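Long-range contacts in monoglyceride lipase (Saccharomyces cerevisiae, PDB 4ZWN), which hydrolyses monoacylglycerols, with a strong preference for monounsaturated ones, to free fatty acids and glycerol, and also takes part in fatty acid ethyl ester breakdown: residues D42-G47 with G100-G105; R106-T111 with P228-F233; H115-L120 with L151-Q156; T32-Q37 with F50-N55; D119-V124 with G157-E162. The protein carries 2 engineered substitutions. One frame throughout, in Å; residues are numbered along the deposited sequence.

Contact 1: D42-G47 with G100-G105; sequences DGAKFG and GVTSPG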
# COMPACT_ATOMS: atom_id res chain seq x y z
N ASP A 42 -10.35 -2.06 18.77
CA ASP A 42 -11.67 -2.36 18.21
C ASP A 42 -11.84 -3.84 17.88
O ASP A 42 -12.26 -4.19 16.78
CB ASP A 42 -11.92 -1.50 16.97
CG ASP A 42 -13.39 -1.47 16.58
OD1 ASP A 42 -14.24 -1.70 17.46
OD2 ASP A 42 -13.68 -1.22 15.39
N GLY A 43 -11.48 -4.70 18.82
CA GLY A 43 -11.72 -6.12 18.70
C GLY A 43 -10.76 -6.86 17.79
O GLY A 43 -11.10 -7.91 17.24
N ALA A 44 -9.55 -6.33 17.63
CA ALA A 44 -8.54 -7.00 16.82
C ALA A 44 -7.14 -6.78 17.38
O ALA A 44 -6.83 -5.71 17.90
CB ALA A 44 -8.61 -6.52 15.38
N LYS A 45 -6.31 -7.81 17.29
CA LYS A 45 -4.93 -7.72 17.75
C LYS A 45 -4.01 -7.44 16.57
O LYS A 45 -3.62 -8.35 15.84
CB LYS A 45 -4.50 -9.01 18.47
CG LYS A 45 -3.17 -8.88 19.19
CD LYS A 45 -2.74 -10.19 19.84
CE LYS A 45 -2.32 -11.21 18.80
NZ LYS A 45 -1.67 -12.40 19.43
N PHE A 46 -3.68 -6.17 16.38
CA PHE A 46 -2.89 -5.74 15.23
C PHE A 46 -1.39 -5.99 15.43
O PHE A 46 -0.79 -5.51 16.38
CB PHE A 46 -3.12 -4.26 14.95
CG PHE A 46 -4.50 -3.94 14.44
CD1 PHE A 46 -5.53 -3.66 15.32
CD2 PHE A 46 -4.77 -3.93 13.08
CE1 PHE A 46 -6.80 -3.37 14.86
CE2 PHE A 46 -6.03 -3.64 12.61
CZ PHE A 46 -7.05 -3.36 13.50
N GLY A 47 -0.80 -6.75 14.51
CA GLY A 47 0.64 -6.89 14.46
C GLY A 47 1.23 -5.72 13.70
O GLY A 47 0.75 -5.37 12.62
N GLY A 100 -2.62 -10.76 7.28
CA GLY A 100 -1.43 -11.01 8.07
C GLY A 100 -1.69 -11.73 9.38
O GLY A 100 -2.57 -12.58 9.47
N VAL A 101 -0.90 -11.39 10.40
CA VAL A 101 -1.02 -12.01 11.71
C VAL A 101 -2.12 -11.37 12.55
O VAL A 101 -2.45 -11.85 13.63
CB VAL A 101 0.31 -11.93 12.50
CG1 VAL A 101 1.43 -12.63 11.73
CG2 VAL A 101 0.68 -10.48 12.78
N THR A 102 -2.69 -10.28 12.03
CA THR A 102 -3.78 -9.59 12.71
C THR A 102 -5.06 -10.41 12.70
O THR A 102 -5.78 -10.49 13.70
CB THR A 102 -4.06 -8.22 12.06
OG1 THR A 102 -2.91 -7.37 12.21
CG2 THR A 102 -5.27 -7.54 12.70
N SER A 103 -5.34 -11.04 11.56
CA SER A 103 -6.57 -11.81 11.40
C SER A 103 -6.33 -13.17 10.76
O SER A 103 -6.52 -13.34 9.55
CB SER A 103 -7.57 -11.01 10.56
OG SER A 103 -7.86 -9.77 11.17
N PRO A 104 -5.90 -14.16 11.56
CA PRO A 104 -5.68 -15.52 11.08
C PRO A 104 -6.94 -16.39 11.13
O PRO A 104 -7.86 -16.11 11.90
CB PRO A 104 -4.62 -16.05 12.03
CG PRO A 104 -4.92 -15.36 13.32
CD PRO A 104 -5.46 -13.99 12.96
N GLY A 105 -6.97 -17.44 10.31
CA GLY A 105 -8.05 -18.41 10.32
C GLY A 105 -9.39 -17.86 9.89
O GLY A 105 -9.57 -17.47 8.74

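Contact 2: R106-T111 with P228-F233; sequences RSKGVT and PLYGSF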
# COMPACT_ATOMS: atom_id res chain seq x y z
N ARG A 106 -10.34 -17.84 10.83
CA ARG A 106 -11.68 -17.33 10.57
C ARG A 106 -11.64 -15.90 10.03
O ARG A 106 -12.22 -15.60 8.99
CB ARG A 106 -12.53 -17.37 11.84
CG ARG A 106 -12.81 -18.77 12.35
CD ARG A 106 -13.40 -19.66 11.27
NE ARG A 106 -14.73 -19.23 10.83
CZ ARG A 106 -15.85 -19.42 11.52
NH1 ARG A 106 -15.81 -20.03 12.70
NH2 ARG A 106 -17.01 -19.00 11.03
N SER A 107 -10.92 -15.03 10.75
CA SER A 107 -10.96 -13.60 10.49
C SER A 107 -10.21 -13.15 9.24
O SER A 107 -10.25 -11.97 8.88
CB SER A 107 -10.41 -12.85 11.71
OG SER A 107 -11.21 -13.10 12.86
N LYS A 108 -9.54 -14.08 8.56
CA LYS A 108 -8.80 -13.71 7.35
C LYS A 108 -9.73 -13.27 6.23
O LYS A 108 -10.54 -14.06 5.73
CB LYS A 108 -7.92 -14.87 6.88
CG LYS A 108 -7.08 -14.51 5.66
CD LYS A 108 -5.97 -15.52 5.40
CE LYS A 108 -4.98 -14.97 4.38
NZ LYS A 108 -3.85 -15.91 4.15
N GLY A 109 -9.62 -12.01 5.84
CA GLY A 109 -10.43 -11.46 4.77
C GLY A 109 -11.69 -10.80 5.30
O GLY A 109 -12.49 -10.27 4.53
N VAL A 110 -11.86 -10.82 6.62
CA VAL A 110 -13.05 -10.27 7.24
C VAL A 110 -12.82 -8.82 7.66
O VAL A 110 -12.26 -8.54 8.73
CB VAL A 110 -13.48 -11.09 8.48
CG1 VAL A 110 -14.75 -10.50 9.08
CG2 VAL A 110 -13.70 -12.55 8.09
N THR A 111 -13.25 -7.90 6.81
CA THR A 111 -13.20 -6.48 7.12
C THR A 111 -14.14 -5.72 6.20
O THR A 111 -14.74 -6.31 5.29
CB THR A 111 -11.77 -5.91 6.97
OG1 THR A 111 -11.74 -4.56 7.45
CG2 THR A 111 -11.32 -5.94 5.52
N PRO A 228 -2.70 -19.98 1.66
CA PRO A 228 -3.74 -19.46 0.76
C PRO A 228 -4.17 -18.04 1.12
O PRO A 228 -3.94 -17.59 2.24
CB PRO A 228 -4.89 -20.45 0.96
CG PRO A 228 -4.73 -20.91 2.36
CD PRO A 228 -3.25 -20.95 2.62
N LEU A 229 -4.80 -17.36 0.18
CA LEU A 229 -5.25 -15.99 0.38
C LEU A 229 -6.77 -15.88 0.33
O LEU A 229 -7.37 -15.97 -0.74
CB LEU A 229 -4.62 -15.08 -0.67
CG LEU A 229 -5.17 -13.65 -0.75
CD1 LEU A 229 -5.11 -12.98 0.62
CD2 LEU A 229 -4.42 -12.85 -1.79
N TYR A 230 -7.39 -15.67 1.49
CA TYR A 230 -8.84 -15.55 1.56
C TYR A 230 -9.31 -14.11 1.68
O TYR A 230 -8.74 -13.32 2.43
CB TYR A 230 -9.39 -16.36 2.73
CG TYR A 230 -9.00 -17.82 2.70
CD1 TYR A 230 -9.55 -18.68 1.76
CD2 TYR A 230 -8.08 -18.33 3.61
CE1 TYR A 230 -9.19 -20.02 1.72
CE2 TYR A 230 -7.72 -19.66 3.59
CZ TYR A 230 -8.28 -20.50 2.64
OH TYR A 230 -7.92 -21.83 2.61
N GLY A 231 -10.35 -13.77 0.92
CA GLY A 231 -10.99 -12.48 1.03
C GLY A 231 -12.50 -12.63 1.01
O GLY A 231 -13.04 -13.42 0.24
N SER A 232 -13.19 -11.87 1.86
CA SER A 232 -14.65 -11.91 1.90
C SER A 232 -15.23 -11.04 0.80
O SER A 232 -14.59 -10.10 0.34
CB SER A 232 -15.17 -11.45 3.26
OG SER A 232 -15.03 -10.05 3.40
N PHE A 233 -16.45 -11.36 0.37
CA PHE A 233 -17.13 -10.56 -0.64
C PHE A 233 -17.27 -9.11 -0.19
O PHE A 233 -17.14 -8.18 -0.99
CB PHE A 233 -18.51 -11.14 -0.97
CG PHE A 233 -18.47 -12.34 -1.88
CD1 PHE A 233 -17.27 -12.94 -2.21
CD2 PHE A 233 -19.64 -12.86 -2.41
CE1 PHE A 233 -17.23 -14.04 -3.04
CE2 PHE A 233 -19.61 -13.96 -3.25
CZ PHE A 233 -18.40 -14.55 -3.57

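Contact 3: H115-L120 with L151-Q156; sequences HVFNDL and LNYACQ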
# COMPACT_ATOMS: atom_id res chain seq x y z
N HIS A 115 -14.10 -0.33 8.99
CA HIS A 115 -12.93 -0.78 9.75
C HIS A 115 -11.62 -0.39 9.09
O HIS A 115 -10.65 -0.07 9.77
CB HIS A 115 -12.97 -2.29 9.96
CG HIS A 115 -13.94 -2.74 11.00
ND1 HIS A 115 -15.23 -3.11 10.71
CD2 HIS A 115 -13.81 -2.86 12.34
CE1 HIS A 115 -15.85 -3.45 11.82
NE2 HIS A 115 -15.01 -3.31 12.83
N VAL A 116 -11.60 -0.44 7.76
CA VAL A 116 -10.40 -0.13 6.99
C VAL A 116 -9.87 1.25 7.37
O VAL A 116 -8.68 1.41 7.67
CB VAL A 116 -10.67 -0.19 5.47
CG1 VAL A 116 -9.57 0.53 4.70
CG2 VAL A 116 -10.80 -1.63 5.01
N PHE A 117 -10.75 2.24 7.38
CA PHE A 117 -10.33 3.61 7.66
C PHE A 117 -10.29 3.91 9.15
O PHE A 117 -9.44 4.68 9.60
CB PHE A 117 -11.24 4.60 6.94
CG PHE A 117 -10.93 4.73 5.48
CD1 PHE A 117 -9.92 5.58 5.05
CD2 PHE A 117 -11.61 3.98 4.54
CE1 PHE A 117 -9.61 5.70 3.71
CE2 PHE A 117 -11.31 4.09 3.19
CZ PHE A 117 -10.31 4.95 2.78
N ASN A 118 -11.19 3.31 9.92
CA ASN A 118 -11.19 3.51 11.37
C ASN A 118 -9.90 2.97 12.00
O ASN A 118 -9.33 3.61 12.88
CB ASN A 118 -12.40 2.83 12.01
CG ASN A 118 -12.56 3.21 13.47
OD1 ASN A 118 -12.53 4.39 13.82
ND2 ASN A 118 -12.73 2.21 14.33
N ASP A 119 -9.46 1.80 11.54
CA ASP A 119 -8.19 1.25 12.00
C ASP A 119 -7.04 2.14 11.56
O ASP A 119 -6.09 2.36 12.30
CB ASP A 119 -7.98 -0.17 11.46
CG ASP A 119 -8.99 -1.16 11.99
OD1 ASP A 119 -9.60 -0.89 13.05
OD2 ASP A 119 -9.19 -2.21 11.34
N LEU A 120 -7.15 2.66 10.34
CA LEU A 120 -6.11 3.52 9.78
C LEU A 120 -5.96 4.80 10.59
O LEU A 120 -4.84 5.21 10.90
CB LEU A 120 -6.42 3.86 8.32
CG LEU A 120 -5.38 4.72 7.59
CD1 LEU A 120 -4.00 4.10 7.69
CD2 LEU A 120 -5.78 4.90 6.13
N LEU A 151 -4.77 7.01 -1.43
CA LEU A 151 -5.27 8.12 -2.22
C LEU A 151 -6.63 8.59 -1.71
O LEU A 151 -6.95 9.78 -1.78
CB LEU A 151 -5.36 7.74 -3.70
CG LEU A 151 -4.03 7.43 -4.38
CD1 LEU A 151 -4.24 7.10 -5.84
CD2 LEU A 151 -3.05 8.59 -4.22
N ASN A 152 -7.43 7.66 -1.21
CA ASN A 152 -8.73 8.01 -0.65
C ASN A 152 -8.61 8.73 0.69
O ASN A 152 -9.38 9.64 0.98
CB ASN A 152 -9.61 6.76 -0.49
CG ASN A 152 -10.40 6.45 -1.75
OD1 ASN A 152 -11.40 7.11 -2.04
ND2 ASN A 152 -9.96 5.45 -2.50
N TYR A 153 -7.63 8.32 1.51
CA TYR A 153 -7.40 8.99 2.78
C TYR A 153 -7.09 10.46 2.56
O TYR A 153 -7.49 11.32 3.34
CB TYR A 153 -6.26 8.32 3.57
CG TYR A 153 -6.14 8.85 4.98
CD1 TYR A 153 -6.86 8.27 6.02
CD2 TYR A 153 -5.32 9.93 5.28
CE1 TYR A 153 -6.76 8.75 7.32
CE2 TYR A 153 -5.21 10.42 6.57
CZ TYR A 153 -5.93 9.83 7.59
OH TYR A 153 -5.83 10.31 8.87
N ALA A 154 -6.38 10.75 1.47
CA ALA A 154 -6.07 12.13 1.10
C ALA A 154 -7.33 12.94 0.82
O ALA A 154 -7.31 14.17 0.85
CB ALA A 154 -5.15 12.15 -0.12
N CYS A 155 -8.44 12.26 0.55
CA CYS A 155 -9.71 12.93 0.27
C CYS A 155 -10.64 12.93 1.48
O CYS A 155 -11.44 13.85 1.65
CB CYS A 155 -10.41 12.27 -0.91
SG CYS A 155 -9.47 12.29 -2.46
N GLN A 156 -10.53 11.92 2.33
CA GLN A 156 -11.51 11.70 3.38
C GLN A 156 -10.91 11.57 4.78
O GLN A 156 -11.65 11.55 5.77
CB GLN A 156 -12.33 10.45 3.07
CG GLN A 156 -11.58 9.15 3.30
CD GLN A 156 -12.39 7.93 2.90
OE1 GLN A 156 -12.60 7.68 1.71
NE2 GLN A 156 -12.84 7.18 3.88

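Contact 4: T32-Q37 with F50-N55; sequences TVPELQ and FWPVQN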
# COMPACT_ATOMS: atom_id res chain seq x y z
N THR A 32 18.83 -3.98 11.02
CA THR A 32 18.25 -4.84 12.05
C THR A 32 16.73 -4.88 11.96
O THR A 32 16.06 -3.87 12.13
CB THR A 32 18.66 -4.37 13.46
OG1 THR A 32 20.09 -4.32 13.55
CG2 THR A 32 18.12 -5.33 14.51
N VAL A 33 16.19 -6.07 11.69
CA VAL A 33 14.75 -6.26 11.58
C VAL A 33 14.08 -6.04 12.94
O VAL A 33 14.43 -6.68 13.92
CB VAL A 33 14.40 -7.66 11.05
CG1 VAL A 33 12.90 -7.85 11.01
CG2 VAL A 33 15.02 -7.87 9.67
N PRO A 34 13.11 -5.11 12.98
CA PRO A 34 12.37 -4.73 14.20
C PRO A 34 11.53 -5.87 14.77
O PRO A 34 11.18 -6.83 14.08
CB PRO A 34 11.46 -3.59 13.72
CG PRO A 34 12.14 -3.06 12.51
CD PRO A 34 12.76 -4.24 11.84
N GLU A 35 11.22 -5.74 16.05
CA GLU A 35 10.37 -6.68 16.77
C GLU A 35 8.96 -6.67 16.18
O GLU A 35 8.38 -5.60 15.98
CB GLU A 35 10.31 -6.30 18.25
CG GLU A 35 9.25 -6.98 19.11
CD GLU A 35 9.25 -6.49 20.55
OE1 GLU A 35 10.23 -5.84 20.96
OE2 GLU A 35 8.27 -6.76 21.28
N LEU A 36 8.40 -7.83 15.86
CA LEU A 36 6.98 -7.85 15.47
C LEU A 36 6.16 -7.62 16.76
O LEU A 36 6.18 -8.47 17.70
CB LEU A 36 6.61 -9.16 14.74
CG LEU A 36 5.41 -9.04 13.79
CD1 LEU A 36 5.34 -10.15 12.73
CD2 LEU A 36 4.12 -9.01 14.58
N GLN A 37 5.46 -6.46 16.80
CA GLN A 37 4.77 -5.93 17.99
C GLN A 37 3.26 -6.04 17.83
O GLN A 37 2.72 -5.99 16.71
CB GLN A 37 5.18 -4.49 18.18
CG GLN A 37 5.60 -4.01 19.54
CD GLN A 37 6.49 -2.78 19.48
OE1 GLN A 37 7.18 -2.55 18.49
NE2 GLN A 37 6.46 -1.98 20.53
N PHE A 50 7.85 -1.04 13.88
CA PHE A 50 8.46 0.27 13.78
C PHE A 50 9.91 0.11 13.35
O PHE A 50 10.74 -0.39 14.11
CB PHE A 50 8.38 1.03 15.10
CG PHE A 50 9.24 2.25 15.14
CD1 PHE A 50 8.92 3.36 14.37
CD2 PHE A 50 10.38 2.29 15.93
CE1 PHE A 50 9.71 4.49 14.39
CE2 PHE A 50 11.18 3.42 15.95
CZ PHE A 50 10.85 4.52 15.18
N TRP A 51 10.21 0.53 12.13
CA TRP A 51 11.54 0.38 11.57
C TRP A 51 12.33 1.68 11.71
O TRP A 51 12.07 2.64 11.00
CB TRP A 51 11.47 -0.04 10.11
CG TRP A 51 12.68 -0.79 9.65
CD1 TRP A 51 13.97 -0.36 9.67
CD2 TRP A 51 12.70 -2.11 9.08
NE1 TRP A 51 14.80 -1.32 9.15
CE2 TRP A 51 14.05 -2.41 8.79
CE3 TRP A 51 11.72 -3.06 8.80
CZ2 TRP A 51 14.44 -3.62 8.22
CZ3 TRP A 51 12.11 -4.27 8.24
CH2 TRP A 51 13.45 -4.54 7.96
N PRO A 52 13.32 1.70 12.62
CA PRO A 52 14.10 2.90 12.92
C PRO A 52 15.18 3.19 11.88
O PRO A 52 15.61 2.29 11.17
CB PRO A 52 14.72 2.58 14.27
CG PRO A 52 14.90 1.10 14.24
CD PRO A 52 13.76 0.54 13.43
N VAL A 53 15.60 4.45 11.80
CA VAL A 53 16.71 4.83 10.93
C VAL A 53 18.00 4.19 11.44
O VAL A 53 18.35 4.34 12.61
CB VAL A 53 16.88 6.36 10.86
CG1 VAL A 53 18.13 6.71 10.06
CG2 VAL A 53 15.65 7.01 10.25
N GLN A 54 18.69 3.47 10.56
CA GLN A 54 19.94 2.80 10.93
C GLN A 54 21.04 3.04 9.90
O GLN A 54 21.38 2.13 9.14
CB GLN A 54 19.71 1.30 11.09
CG GLN A 54 18.61 0.93 12.07
CD GLN A 54 18.31 -0.55 12.07
OE1 GLN A 54 19.21 -1.38 12.02
NE2 GLN A 54 17.02 -0.90 12.12
N ASN A 55 21.58 4.23 9.90
CA ASN A 55 22.59 4.57 8.95
C ASN A 55 23.79 5.23 9.59
O ASN A 55 24.49 5.96 8.95
CB ASN A 55 22.01 5.47 7.89
CG ASN A 55 21.61 6.79 8.44
OD1 ASN A 55 21.80 7.05 9.60
ND2 ASN A 55 21.07 7.63 7.61
O HOH W 1 8.52 -3.05 16.09

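Contact 5: D119-V124 with G157-E162; sequences DLEHFV and GKHKNE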
# COMPACT_ATOMS: atom_id res chain seq x y z
N ASP A 119 -9.46 1.80 11.54
CA ASP A 119 -8.19 1.25 12.00
C ASP A 119 -7.04 2.14 11.56
O ASP A 119 -6.09 2.36 12.30
CB ASP A 119 -7.98 -0.17 11.46
CG ASP A 119 -8.99 -1.16 11.99
OD1 ASP A 119 -9.60 -0.89 13.05
OD2 ASP A 119 -9.19 -2.21 11.34
N LEU A 120 -7.15 2.66 10.34
CA LEU A 120 -6.11 3.52 9.78
C LEU A 120 -5.96 4.80 10.59
O LEU A 120 -4.84 5.21 10.90
CB LEU A 120 -6.42 3.86 8.32
CG LEU A 120 -5.38 4.72 7.59
CD1 LEU A 120 -4.00 4.10 7.69
CD2 LEU A 120 -5.78 4.90 6.13
N GLU A 121 -7.08 5.42 10.95
CA GLU A 121 -7.04 6.65 11.75
C GLU A 121 -6.34 6.43 13.08
O GLU A 121 -5.64 7.31 13.57
CB GLU A 121 -8.46 7.19 11.99
CG GLU A 121 -9.21 7.62 10.74
CD GLU A 121 -8.72 8.93 10.15
OE1 GLU A 121 -7.73 9.49 10.66
OE2 GLU A 121 -9.34 9.41 9.18
N HIS A 122 -6.52 5.24 13.65
CA HIS A 122 -5.89 4.90 14.92
C HIS A 122 -4.37 4.90 14.82
O HIS A 122 -3.69 5.42 15.71
CB HIS A 122 -6.36 3.53 15.41
CG HIS A 122 -5.58 3.02 16.58
ND1 HIS A 122 -5.80 3.45 17.87
CD2 HIS A 122 -4.56 2.13 16.65
CE1 HIS A 122 -4.96 2.84 18.68
NE2 HIS A 122 -4.20 2.03 17.97
N PHE A 123 -3.84 4.32 13.75
CA PHE A 123 -2.40 4.20 13.58
C PHE A 123 -1.78 5.46 13.00
O PHE A 123 -0.58 5.69 13.16
CB PHE A 123 -2.07 2.99 12.70
CG PHE A 123 -2.31 1.68 13.37
CD1 PHE A 123 -1.40 1.19 14.30
CD2 PHE A 123 -3.43 0.93 13.08
CE1 PHE A 123 -1.62 -0.02 14.93
CE2 PHE A 123 -3.66 -0.29 13.70
CZ PHE A 123 -2.75 -0.76 14.63
N VAL A 124 -2.60 6.27 12.34
CA VAL A 124 -2.16 7.58 11.89
C VAL A 124 -1.90 8.45 13.11
O VAL A 124 -0.84 9.07 13.24
CB VAL A 124 -3.19 8.25 10.97
CG1 VAL A 124 -2.94 9.75 10.89
CG2 VAL A 124 -3.16 7.63 9.59
N GLY A 157 -9.59 11.48 4.87
CA GLY A 157 -8.92 11.27 6.14
C GLY A 157 -9.13 12.39 7.14
O GLY A 157 -9.18 13.57 6.78
N LYS A 158 -9.25 12.03 8.41
CA LYS A 158 -9.43 13.01 9.48
C LYS A 158 -8.21 13.91 9.61
O LYS A 158 -8.33 15.08 9.97
CB LYS A 158 -9.69 12.31 10.81
CG LYS A 158 -11.12 12.40 11.28
CD LYS A 158 -11.28 11.68 12.61
CE LYS A 158 -10.30 12.23 13.63
NZ LYS A 158 -10.19 11.35 14.83
N HIS A 159 -7.04 13.36 9.30
CA HIS A 159 -5.80 14.10 9.39
C HIS A 159 -5.15 14.23 8.02
O HIS A 159 -3.92 14.22 7.90
CB HIS A 159 -4.85 13.43 10.38
CG HIS A 159 -5.47 13.16 11.71
ND1 HIS A 159 -5.49 14.09 12.73
CD2 HIS A 159 -6.11 12.07 12.19
CE1 HIS A 159 -6.11 13.58 13.78
NE2 HIS A 159 -6.50 12.35 13.48
N LYS A 160 -5.97 14.35 6.98
CA LYS A 160 -5.48 14.44 5.61
C LYS A 160 -4.64 15.70 5.37
O LYS A 160 -3.75 15.70 4.53
CB LYS A 160 -6.65 14.40 4.62
CG LYS A 160 -7.62 15.57 4.71
CD LYS A 160 -8.72 15.44 3.67
CE LYS A 160 -9.72 16.58 3.77
NZ LYS A 160 -10.82 16.43 2.78
N ASN A 161 -4.92 16.77 6.12
CA ASN A 161 -4.17 18.01 5.96
C ASN A 161 -2.90 18.03 6.81
O ASN A 161 -2.12 18.98 6.75
CB ASN A 161 -5.05 19.21 6.32
CG ASN A 161 -6.25 19.35 5.39
OD1 ASN A 161 -7.40 19.26 5.83
ND2 ASN A 161 -5.99 19.58 4.11
N GLU A 162 -2.71 16.98 7.60
CA GLU A 162 -1.55 16.89 8.47
C GLU A 162 -0.49 15.96 7.89
O GLU A 162 0.68 16.00 8.29
CB GLU A 162 -1.97 16.42 9.86
CG GLU A 162 -3.04 17.29 10.49
CD GLU A 162 -3.61 16.70 11.77
OE1 GLU A 162 -2.82 16.27 12.63
OE2 GLU A 162 -4.85 16.68 11.90

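Contact 1: D42-G47 with G100-G105
Ala44 CB touches Thr102 CG2 on strand 44-51, the second strand of the mixed sheet of this alpha/beta-hydrolase fold, where the strand meets the loop that leads from strand 89-94 to helix 113-134. Next along the strand, Lys45 contributes its backbone: its O receives a CA-H...O contact from Thr102 CA at 3.4 Å. Phe46 presents its ring to the same threonine. Thr102 CG2 lies over one face, 4.1 Å from the ring centroid and 29° off the normal, a CH-pi contact displaced toward CD2. The methyl gets there because CG2 stands anti to the backbone N of Thr102, while OG1, anti to the carbonyl carbon (chi1 -64°), points at the strand. The ring also packs edge-to-face with Phe123 of helix 113-134, so it is held between loop and helix. At Gly47, CA rests 4.0 Å from Val101 CG2. Thr102 OG1 is hydrogen-bonded to Asp95 O, just after strand 89-94, and to the backbone of Gly47, and so ties the loop to both chain segments. The bond from Gly47 N measures 3.2 Å to Thr102 OG1, with an angle of 154° at the hydrogen.

Contact 2: R106-T111 with P228-F233
Gly109 and Ser232 form the tight end of this contact, which joins the loop before helix 113-134 to the short strand 231-232 and the start of helix 233-248. The backbones come within 3.9 Å between Gly109 CA and Gly231 CA, and Gly109 CA also sits 3.4 Å from Tyr230 O. Gly109 is the third residue of a type II beta turn from Ser107 to Val110, where its positive phi of 93° is the expected conformation. Its carbonyl is gripped twice by one residue: Ser232 OG donates to Gly109 O at 2.8 Å and Ser232 N at 3.2 Å, both from the same face of the carbonyl plane. With chi1 at 73°, OG lies between its own backbone N and carbonyl carbon, where it also caps Gln235 N as the N-cap of the helix.

Toward Pro228 the contact is more open to solvent, Lys108, Tyr230 and Pro228 all being partly exposed, and at the other end Val110, itself exposed, turns its CB away from the strand. Lys108 leaves the turn with CG anti to its N and runs extended past the edge of the Tyr230 ring, CD to CD2 3.9 Å, roughly perpendicular to the tyrosine side chain. Its NZ ends at Pro228 O, but the modelled 2.5 Å between Lys108 NZ and Pro228 O is suspiciously short, and the detail of this bond is doubtful.

The firmer chemistry is the double grip on Gly109 O: a single serine, through its N-H and its hydroxyl, fastens the loop and caps the helix that follows.

Contact 3: H115-L120 with L151-Q156
Phe117 and Gln156 make a flat stack. The side-chain amide lies over one face of the ring with NE2 3.2 Å above the plane, at its centre, and the two planes are 16° apart. Gln156 reaches it because its chi1 of 74° sets CG between N and the carbonyl carbon, from where the extended chain carries the amide over the ring. Gln156 NE2 is 3.5 to 3.6 Å from all six ring carbons of Phe117. Asn152 CB, 3.8 Å from Phe117 CZ, and Tyr153 N lie at the edge of this ring; Phe117 CD1 in turn meets the edge of the Tyr153 ring. Leu120 CD2 presses on Tyr153 CD1 at 3.5 Å.

In the second shell, Tyr153 OH is hydrogen-bonded to Glu121 OE1, which ties down the far end of the Tyr153 ring, and Asn152 ND2 bonds to Gly148 O, one turn earlier in its own helix. No hydrogen bond joins the two segments; the amide-ring stack and apolar packing make the interface.

The axes of segments 115-120 and 151-156 cross at -75°, 11.9 Å apart. Helix 145-156 follows the nucleophile elbow, helix 233-248 adds Arg242 against Phe117 and Lys245 against Asn152 and Gln156, and Leu120 also packs on Ile67 of strand 62-67.

Contact 4: T32-Q37 with F50-N55
The Trp51 indole carries Pro34 on one face: CD sits 3.5 Å from the centroid of the six-membered ring and 14° off its normal, a CH-pi contact. The proline stands roughly upright on the indole and also leans CG toward CD2. Val33 CA lies above the same face, displaced toward the rim, while Val33 CG2 approaches CH2 at 4.1 Å. At the indole nitrogen, NE1 is hydrogen-bonded to Thr31 OG1, and Met81, Asp82 and Ser85 of helix 78-86 also touch the side chain. The N-terminal loop before strand 37-41 is thereby laid against the far end of strand 44-51, at the margin of the alpha/beta-hydrolase sheet.

A second flat group, the amide of Gln54, pairs with the backbone of Thr32 through both of its ends. Thr32 N donates to Gln54 OE1 at 2.8 Å, and Gln54 NE2 returns a bond to Thr32 O at 3.1 Å. The returning bond is almost straight, 176° at the hydrogen, and meets a lone pair in the carbonyl plane. Beyond CG the Gln54 chain is extended, which carries its amide across to the loop. Near the strand, Pro34 CB packs 3.3 Å from Phe50 O. A water donates to Glu35 O and Gln37 OE1 and accepts from Phe50 N.

The two-way amide pairing fixes the rotation of the Gln54 head, since OE1 must accept and NE2 must donate, and the water bridges loop and strand where no direct bond joins Glu35 or Gln37 to Phe50.

Contact 5: D119-V124 with G157-E162
A type I beta turn, Gly157 to Lys160, follows the end of helix 145-156 and is tied to helix 113-134 through the carboxylate of Glu121. Lys158 N donates to Glu121 OE2 at 2.7 Å, nearly straight at 173°, on the syn side and close to the carboxylate plane. The glutamate gets there by a bend at chi2 (-74°), which folds its head toward the turn. Glu121 OE2 also lies 3.6 Å from Gly157 CA, the first residue to leave the helix, and 3.3 Å from Lys158 CB. The other oxygen, OE1, whose hydrogen-bonding partner belongs to contact 3, approaches the edge of the His159 ring, 3.4 Å from CD2, with carboxylate and ring planes 61° apart. One turn on, Val124 CG1 packs 4.1 Å from His159 CD2, valine and histidine lying alongside and pointing opposite ways.

The imidazole is held at both nitrogens. His159 ND1 donates to Glu162 OE2 at 2.8 Å, reaching it from above the carboxylate plane, and NE2 is hydrogen-bonded to Glu125 OE2, which also receives a salt bridge from Lys158 NZ. With three carboxylates round it, His159 would probably be easier to protonate than in water, and Glu121, gripped by a backbone N-H at OE2 and bonded at OE1 as well, is likely to remain charged.

Overall arrangement
Contacts 3 and 5 are neighbours on helix 113-134, their centres about 7 Å apart: they share Asp119 and Leu120, and the bond between Tyr153 and Glu121 is their junction. Contact 1 meets the same helix through Phe46, which packs on Asp119 and Phe123, and it meets contact 2, centres about 11 Å apart, where Ser103 lies against Lys108. Contact 4 shares strand 44-51 with contact 1 but stays about 13 Å or more, nearest atoms, from contacts 2 and 3. The inferred nucleophile Ser144 is approached by contact 2, about 10 Å between the side chains of Leu229 and Ser144, and by contact 3, about 12 Å from the side chain of Asn152.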